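Local coordinates for alpha-L-arabinosidase (Xanthomonas axonopodis pv. citri, PDB 6D25), which probably removes arabinofuranosyl side groups from arabinoxylans, including internal di-substituted units, as a trimeric family GH51 arabinofuranosidase, at residues A[115-120]-A[131-136]. Numbering follows the deposited sequence.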
# COMPACT_ATOMS: atom_id res chain seq x y z
N ALA A 115 -13.82 -12.47 -26.12
CA ALA A 115 -12.62 -12.37 -26.96
C ALA A 115 -11.74 -11.20 -26.54
O ALA A 115 -10.56 -11.18 -26.89
CB ALA A 115 -13.00 -12.25 -28.42
N LYS A 116 -12.25 -10.23 -25.81
CA LYS A 116 -11.45 -9.10 -25.42
C LYS A 116 -10.88 -9.27 -24.02
O LYS A 116 -10.13 -8.45 -23.61
CB LYS A 116 -12.32 -7.83 -25.37
CG LYS A 116 -13.00 -7.42 -26.66
CD LYS A 116 -13.79 -6.15 -26.48
CE LYS A 116 -14.20 -5.56 -27.82
NZ LYS A 116 -14.81 -4.22 -27.64
N ARG A 117 -11.21 -10.33 -23.30
CA ARG A 117 -10.63 -10.54 -21.99
C ARG A 117 -9.17 -11.00 -22.16
O ARG A 117 -8.87 -11.85 -22.99
CB ARG A 117 -11.40 -11.59 -21.20
CG ARG A 117 -12.87 -11.24 -21.01
CD ARG A 117 -13.61 -12.30 -20.28
NE ARG A 117 -15.04 -12.05 -20.29
CZ ARG A 117 -15.95 -12.90 -19.81
NH1 ARG A 117 -15.54 -13.99 -19.19
NH2 ARG A 117 -17.24 -12.68 -20.02
N PRO A 118 -8.27 -10.47 -21.33
CA PRO A 118 -6.88 -10.83 -21.46
C PRO A 118 -6.60 -12.26 -20.97
O PRO A 118 -7.26 -12.76 -20.07
CB PRO A 118 -6.14 -9.81 -20.63
CG PRO A 118 -7.13 -9.45 -19.58
CD PRO A 118 -8.45 -9.42 -20.32
N ILE A 119 -5.67 -12.92 -21.61
CA ILE A 119 -5.14 -14.17 -21.14
C ILE A 119 -4.05 -13.84 -20.12
O ILE A 119 -3.11 -13.10 -20.43
CB ILE A 119 -4.61 -15.01 -22.31
CG1 ILE A 119 -5.70 -15.23 -23.36
CG2 ILE A 119 -4.00 -16.31 -21.80
CD1 ILE A 119 -5.22 -15.89 -24.59
N ARG A 120 -4.19 -14.39 -18.93
CA ARG A 120 -3.25 -14.16 -17.85
C ARG A 120 -2.52 -15.47 -17.58
O ARG A 120 -2.74 -16.50 -18.27
CB ARG A 120 -3.96 -13.63 -16.61
CG ARG A 120 -4.61 -12.26 -16.81
CD ARG A 120 -3.63 -11.18 -17.20
NE ARG A 120 -4.21 -9.86 -17.16
CZ ARG A 120 -3.80 -8.82 -17.89
NH1 ARG A 120 -2.75 -8.93 -18.71
NH2 ARG A 120 -4.45 -7.65 -17.78
N SER A 131 -7.61 -18.15 -19.36
CA SER A 131 -8.36 -17.49 -20.47
C SER A 131 -9.28 -16.38 -19.94
O SER A 131 -9.72 -15.52 -20.70
CB SER A 131 -9.18 -18.50 -21.21
OG SER A 131 -10.24 -18.95 -20.38
N ASN A 132 -9.62 -16.44 -18.67
CA ASN A 132 -10.61 -15.55 -18.07
C ASN A 132 -12.01 -15.70 -18.72
O ASN A 132 -12.86 -14.82 -18.56
CB ASN A 132 -10.17 -14.10 -18.01
CG ASN A 132 -9.12 -13.89 -16.94
OD1 ASN A 132 -9.37 -14.20 -15.79
ND2 ASN A 132 -7.92 -13.45 -17.33
N ARG A 133 -12.28 -16.85 -19.35
CA ARG A 133 -13.59 -17.05 -19.92
C ARG A 133 -14.62 -17.25 -18.81
O ARG A 133 -15.78 -16.94 -18.98
CB ARG A 133 -13.56 -18.25 -20.87
CG ARG A 133 -14.86 -18.50 -21.60
CD ARG A 133 -15.30 -17.39 -22.48
NE ARG A 133 -16.65 -17.57 -22.96
CZ ARG A 133 -17.74 -17.10 -22.33
NH1 ARG A 133 -17.63 -16.56 -21.13
NH2 ARG A 133 -18.93 -17.22 -22.91
N PHE A 134 -14.19 -17.79 -17.67
CA PHE A 134 -15.01 -17.89 -16.51
C PHE A 134 -14.66 -16.72 -15.59
O PHE A 134 -13.59 -16.73 -14.94
CB PHE A 134 -14.80 -19.22 -15.78
CG PHE A 134 -15.80 -19.55 -14.69
CD1 PHE A 134 -16.98 -20.18 -14.99
CD2 PHE A 134 -15.54 -19.28 -13.36
CE1 PHE A 134 -17.88 -20.57 -14.03
CE2 PHE A 134 -16.45 -19.64 -12.38
CZ PHE A 134 -17.62 -20.29 -12.72
N GLY A 135 -15.52 -15.69 -15.59
CA GLY A 135 -15.31 -14.48 -14.85
C GLY A 135 -16.50 -14.15 -13.97
O GLY A 135 -17.31 -15.03 -13.64
N THR A 136 -16.63 -12.87 -13.60
CA THR A 136 -17.68 -12.45 -12.65
C THR A 136 -19.07 -12.94 -13.08
O THR A 136 -19.82 -13.51 -12.27
CB THR A 136 -17.69 -10.93 -12.43
OG1 THR A 136 -16.52 -10.58 -11.71
CG2 THR A 136 -18.90 -10.48 -11.65
O HOH W 1 -9.43 -14.49 -23.08
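In the long excursion between strands 93-96 and 149-154 of the (β/α)8 barrel, R117 and N132 fasten the approach to a β-hairpin, strands 120-122 and 128-130, to the turn that leads from it into helix 136-146. Each residue sends its side chain to backbone on the other segment. The R117 chain runs extended from CG to NE (chi2 178°) past the peptide of N132, and its NH1 donates to N132 O at 2.9 Å. That oxygen lies in the guanidinium plane, and the nearly straight bond meets it in its own carbonyl plane. Arginine suits the place because its long chain ends in several N-H groups: NH1 reaches N132 O while NE holds G112 O. In return, N132 ND2 gives P118 O a hydrogen bond of 2.9 Å, at 174° the straighter of the two; the acceptor is in the amide plane. N132 also takes a left-handed backbone conformation (phi 61°), which asparagine tolerates well, at the middle of an ST turn in which S131 OG accepts from R133 N. In one of its two modelled conformers, R133 brings its guanidinium up to that of R117, the planes almost perpendicular. E138 OE2 forms salt bridges with R117 NH2 and R133 NH1, so the two groups share one carboxylate oxygen, while its OE1 accepts from G135 N at the N-cap. S178 of a second subunit accepts from I119 N, placing the contact beside the trimer interface. A water joins the backbones, donating to R117 O at 2.7 Å and to S131 O at 2.6 Å.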